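Local coordinates for protein mersacidin decarboxylase (Bacillus sp., PDB 1P3Y) that catalyses the oxidative decarboxylation of the C-terminal cysteine of mersacidin to an aminoenethiol residue, using one FAD per subunit of a homododecamer, at residues A[118-122]-A[176-180]; A[3-9]-A[181-185]. One frame throughout, in Å; residues are numbered along the deposited sequence.

From the N terminus, residues 3-9 lead into strand 10-15, a central strand of the parallel sheet, and meet 181-185 at the far end of the modelled chain. This partner comprises the last residues of helix 173-183 and the two that follow, so contact 2 closes a loop of 171 residues. Contact 1 lies nested inside it: strand 119-122, further along the same sheet, meets 176-180 one turn earlier on the same helix and closes a loop of 53 residues. The contact centres are about 12 Å apart, and L177 CD1 packs 4.1 Å from L6 CD1, joining them directly. Helix 173-183 is thereby tied to both the sheet and the N-terminal segment.

Contact 1 (A[118-122]-A[176-180]); sequences TIFFP and ALLAI
I180 and F121 meet with their side chains crossing at about a right angle, and the methyl CD1 of I180 touches both F121 and I119. It approaches the phenyl ring at its edge, near the ring plane, with I180 CD1 3.5 Å from F121 CE1. The same methyl meets I119 end to end, I180 CD1 lying 3.6 Å from I119 CD1, and these two side chains also cross nearly perpendicularly. The torsions explain the convergence: I119 is fully extended, CG1 anti to the backbone N (chi1 164°) and chi2 trans, which carries its terminal methyl straight out from the strand. In I180, CG1 lies anti to the carbonyl carbon (chi1 -54°), and the turn at chi2 brings CD1 to the strand. Two alanines on the helix meet the outer end of the ring obliquely: A176 CB is 3.7 Å from F121 CE2, and A179 CB is 4.1 Å from F121 CZ. The side-chain contacts are all apolar, though the carbonyl oxygens of A176 and A179 also lie against F121 and I119; 194 Å² is buried in total. The short strand and helix axes approach to 10.4 Å at 152°, close to antiparallel, as expected where a helix packs on one face of a Rossmann-like sheet. C86 of strand 84-90 touches I119, F121 and I180, while Y27 and F31 of helix 25-31 touch A176; on the other face of the sheet, F120 packs against helix 92-99.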
loop_
_atom_site.group_PDB
_atom_site.type_symbol
_atom_site.label_atom_id
_atom_site.label_comp_id
_atom_site.label_asym_id
_atom_site.label_seq_id
_atom_site.Cartn_x
_atom_site.Cartn_y
_atom_site.Cartn_z
ATOM N N THR A 118 22.680 11.562 33.053
ATOM C CA THR A 118 23.108 10.912 31.813
ATOM C C THR A 118 24.459 11.435 31.332
ATOM O O THR A 118 24.736 12.636 31.410
ATOM C CB THR A 118 22.066 11.165 30.668
ATOM O OG1 THR A 118 20.806 10.595 31.031
ATOM C CG2 THR A 118 22.538 10.564 29.342
ATOM N N ILE A 119 25.296 10.541 30.817
ATOM C CA ILE A 119 26.581 10.980 30.294
ATOM C C ILE A 119 26.451 11.073 28.770
ATOM O O ILE A 119 26.045 10.106 28.125
ATOM C CB ILE A 119 27.736 10.006 30.678
ATOM C CG1 ILE A 119 28.951 10.278 29.789
ATOM C CG2 ILE A 119 27.298 8.576 30.516
ATOM C CD1 ILE A 119 30.146 9.429 30.110
ATOM N N PHE A 120 26.796 12.240 28.216
ATOM C CA PHE A 120 26.724 12.499 26.779
ATOM C C PHE A 120 28.071 12.503 26.077
ATOM O O PHE A 120 29.052 13.011 26.610
ATOM C CB PHE A 120 26.103 13.869 26.510
ATOM C CG PHE A 120 24.698 14.002 26.969
ATOM C CD1 PHE A 120 24.409 14.177 28.322
ATOM C CD2 PHE A 120 23.648 13.962 26.040
ATOM C CE1 PHE A 120 23.086 14.316 28.752
ATOM C CE2 PHE A 120 22.325 14.098 26.444
ATOM C CZ PHE A 120 22.037 14.276 27.805
ATOM N N PHE A 121 28.105 11.964 24.864
ATOM C CA PHE A 121 29.321 11.965 24.060
ATOM C C PHE A 121 29.009 12.690 22.752
ATOM O O PHE A 121 28.818 12.062 21.720
ATOM C CB PHE A 121 29.789 10.544 23.741
ATOM C CG PHE A 121 30.429 9.837 24.899
ATOM C CD1 PHE A 121 29.651 9.274 25.911
ATOM C CD2 PHE A 121 31.820 9.701 24.954
ATOM C CE1 PHE A 121 30.244 8.574 26.962
ATOM C CE2 PHE A 121 32.428 9.005 25.996
ATOM C CZ PHE A 121 31.639 8.433 27.007
ATOM N N PRO A 122 28.955 14.030 22.783
ATOM C CA PRO A 122 28.660 14.819 21.586
ATOM C C PRO A 122 29.563 14.529 20.398
ATOM O O PRO A 122 30.724 14.151 20.552
ATOM C CB PRO A 122 28.807 16.260 22.073
ATOM C CG PRO A 122 28.397 16.174 23.490
ATOM C CD PRO A 122 29.077 14.905 23.962
ATOM N N ALA A 176 36.487 6.155 26.282
ATOM C CA ALA A 176 35.056 6.234 26.563
ATOM C C ALA A 176 34.665 5.370 27.763
ATOM O O ALA A 176 33.905 5.808 28.637
ATOM C CB ALA A 176 34.273 5.818 25.343
ATOM N N LEU A 177 35.177 4.143 27.806
ATOM C CA LEU A 177 34.873 3.252 28.925
ATOM C C LEU A 177 35.300 3.919 30.239
ATOM O O LEU A 177 34.539 3.948 31.214
ATOM C CB LEU A 177 35.600 1.910 28.759
ATOM C CG LEU A 177 35.584 0.941 29.953
ATOM C CD1 LEU A 177 34.155 0.700 30.444
ATOM C CD2 LEU A 177 36.240 -0.377 29.523
ATOM N N LEU A 178 36.517 4.468 30.247
ATOM C CA LEU A 178 37.042 5.140 31.427
ATOM C C LEU A 178 36.128 6.295 31.834
ATOM O O LEU A 178 35.805 6.462 33.022
ATOM C CB LEU A 178 38.461 5.650 31.154
ATOM C CG LEU A 178 39.499 4.569 30.810
ATOM C CD1 LEU A 178 40.839 5.235 30.512
ATOM C CD2 LEU A 178 39.646 3.574 31.963
ATOM N N ALA A 179 35.705 7.086 30.849
ATOM C CA ALA A 179 34.819 8.210 31.121
ATOM C C ALA A 179 33.522 7.696 31.754
ATOM O O ALA A 179 32.975 8.331 32.660
ATOM C CB ALA A 179 34.535 8.965 29.841
ATOM N N ILE A 180 33.038 6.542 31.300
ATOM C CA ILE A 180 31.820 5.988 31.874
ATOM C C ILE A 180 32.072 5.645 33.346
ATOM O O ILE A 180 31.273 5.998 34.223
ATOM C CB ILE A 180 31.361 4.681 31.153
ATOM C CG1 ILE A 180 31.216 4.909 29.649
ATOM C CG2 ILE A 180 30.028 4.202 31.741
ATOM C CD1 ILE A 180 30.205 5.935 29.301
#

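Contact 2 (A[3-9]-A[181-185])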
loop_
_atom_site.group_PDB
_atom_site.type_symbol
_atom_site.label_atom_id
_atom_site.label_comp_id
_atom_site.label_asym_id
_atom_site.label_seq_id
_atom_site.Cartn_x
_atom_site.Cartn_y
_atom_site.Cartn_z
ATOM N N ILE A 3 36.734 -0.148 38.234
ATOM C CA ILE A 3 36.329 -0.599 36.864
ATOM C C ILE A 3 35.556 -1.913 36.909
ATOM O O ILE A 3 34.609 -2.112 36.148
ATOM C CB ILE A 3 37.564 -0.779 35.921
ATOM C CG1 ILE A 3 38.029 0.582 35.381
ATOM C CG2 ILE A 3 37.219 -1.699 34.763
ATOM C CD1 ILE A 3 38.791 1.439 36.387
ATOM N N SER A 4 35.961 -2.808 37.800
ATOM C CA SER A 4 35.307 -4.109 37.934
ATOM C C SER A 4 33.924 -3.972 38.573
ATOM O O SER A 4 33.170 -4.944 38.682
ATOM C CB SER A 4 36.185 -5.047 38.774
ATOM O OG SER A 4 36.558 -4.438 40.006
ATOM N N ILE A 5 33.604 -2.757 39.002
ATOM C CA ILE A 5 32.318 -2.480 39.625
ATOM C C ILE A 5 31.196 -2.499 38.577
ATOM O O ILE A 5 30.039 -2.802 38.881
ATOM C CB ILE A 5 32.348 -1.090 40.335
ATOM C CG1 ILE A 5 30.963 -0.739 40.890
ATOM C CG2 ILE A 5 32.823 -0.016 39.366
ATOM C CD1 ILE A 5 30.475 -1.686 41.983
ATOM N N LEU A 6 31.558 -2.185 37.338
ATOM C CA LEU A 6 30.605 -2.138 36.238
ATOM C C LEU A 6 30.137 -3.526 35.785
ATOM O O LEU A 6 29.009 -3.669 35.305
ATOM C CB LEU A 6 31.227 -1.370 35.058
ATOM C CG LEU A 6 31.758 0.037 35.400
ATOM C CD1 LEU A 6 32.503 0.644 34.219
ATOM C CD2 LEU A 6 30.603 0.936 35.824
ATOM N N LYS A 7 30.994 -4.539 35.949
ATOM C CA LYS A 7 30.681 -5.912 35.538
ATOM C C LYS A 7 29.282 -6.357 35.964
ATOM O O LYS A 7 28.728 -7.297 35.409
ATOM N N ASP A 8 28.708 -5.676 36.943
ATOM C CA ASP A 8 27.380 -6.035 37.428
ATOM C C ASP A 8 26.353 -4.908 37.289
ATOM O O ASP A 8 25.407 -4.800 38.080
ATOM C CB ASP A 8 27.479 -6.491 38.893
ATOM C CG ASP A 8 28.550 -5.733 39.675
ATOM O OD1 ASP A 8 28.346 -4.521 39.939
ATOM O OD2 ASP A 8 29.598 -6.352 40.016
ATOM N N LYS A 9 26.545 -4.074 36.271
ATOM C CA LYS A 9 25.644 -2.957 36.006
ATOM C C LYS A 9 25.014 -3.060 34.606
ATOM O O LYS A 9 25.601 -3.625 33.674
ATOM C CB LYS A 9 26.406 -1.635 36.139
ATOM C CG LYS A 9 26.975 -1.378 37.516
ATOM C CD LYS A 9 25.860 -1.212 38.531
ATOM C CE LYS A 9 26.387 -1.092 39.958
ATOM N NZ LYS A 9 25.263 -0.712 40.861
ATOM N N GLU A 181 33.187 4.957 33.610
ATOM C CA GLU A 181 33.542 4.545 34.971
ATOM C C GLU A 181 33.700 5.732 35.914
ATOM O O GLU A 181 33.193 5.719 37.042
ATOM C CB GLU A 181 34.829 3.717 34.966
ATOM C CG GLU A 181 35.136 3.066 36.320
ATOM C CD GLU A 181 36.294 3.729 37.061
ATOM O OE1 GLU A 181 36.489 3.429 38.270
ATOM O OE2 GLU A 181 37.010 4.541 36.425
ATOM N N LYS A 182 34.396 6.760 35.452
ATOM C CA LYS A 182 34.588 7.948 36.269
ATOM C C LYS A 182 33.244 8.595 36.623
ATOM O O LYS A 182 32.999 8.950 37.777
ATOM C CB LYS A 182 35.482 8.943 35.522
ATOM C CG LYS A 182 35.741 10.238 36.254
ATOM C CD LYS A 182 36.792 11.051 35.505
ATOM C CE LYS A 182 37.110 12.362 36.224
ATOM N NZ LYS A 182 35.878 13.164 36.520
ATOM N N GLY A 183 32.373 8.732 35.623
ATOM C CA GLY A 183 31.068 9.339 35.840
ATOM C C GLY A 183 30.195 8.592 36.834
ATOM O O GLY A 183 29.415 9.202 37.583
ATOM N N PHE A 184 30.318 7.269 36.840
ATOM C CA PHE A 184 29.545 6.434 37.748
ATOM C C PHE A 184 29.999 6.641 39.209
ATOM O O PHE A 184 30.348 5.691 39.893
ATOM C CB PHE A 184 29.689 4.958 37.335
ATOM C CG PHE A 184 28.927 4.009 38.211
ATOM C CD1 PHE A 184 27.545 4.129 38.354
ATOM C CD2 PHE A 184 29.595 3.025 38.939
ATOM C CE1 PHE A 184 26.833 3.284 39.217
ATOM C CE2 PHE A 184 28.900 2.173 39.807
ATOM C CZ PHE A 184 27.514 2.303 39.948
ATOM N N LYS A 185 30.003 7.886 39.681
ATOM C CA LYS A 185 30.407 8.170 41.060
ATOM C C LYS A 185 29.622 9.360 41.596
ATOM O O LYS A 185 30.038 10.501 41.426
ATOM C CB LYS A 185 31.903 8.476 41.136
ATOM C CG LYS A 185 32.795 7.556 40.318
ATOM C CD LYS A 185 32.987 6.193 40.954
ATOM C CE LYS A 185 34.008 5.366 40.164
ATOM N NZ LYS A 185 34.056 3.915 40.575
#
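F184 meets three side chains of the N-terminal segment along the CD2, CE2 and CZ side of its ring. I5 comes in at the ring edge, near its plane, with I5 CG1 3.7 Å from F184 CE2. The others approach obliquely: L6 CD2 stands 3.9 Å from F184 CD2 as the two side chains slide past each other in opposite directions, and K9, crossing at about a right angle, brings CE to 3.6 Å and NZ to 3.9 Å from F184 CZ. One helical turn back, E181 takes the other branch of L6, with L6 CD1 3.9 Å from E181 CB. The carboxylate carbon E181 CD lies 3.5 Å from the methyl I3 CD1. Backbone turns probably help to place these groups: I3 to L6 form a type I beta turn, and F184, the first residue to leave helical geometry, centres an inverse gamma turn. Its CG is anti to the backbone N (chi1 -180°), directing the ring at the N-terminal segment. Further out, I84 of strand 84-90 touches both L6 and F184, F35 packs on L6, and D83 touches K9. A salt bridge joins K185 NZ to E181 OE1 at 3.4 Å, its hydrogen bond weak. This surface contact, away from the active site, seats the lead-in to strand 10-15 on the C-terminal end of helix 173-183, mostly through hydrocarbon, while the E181 carboxylate is paired within its own segment.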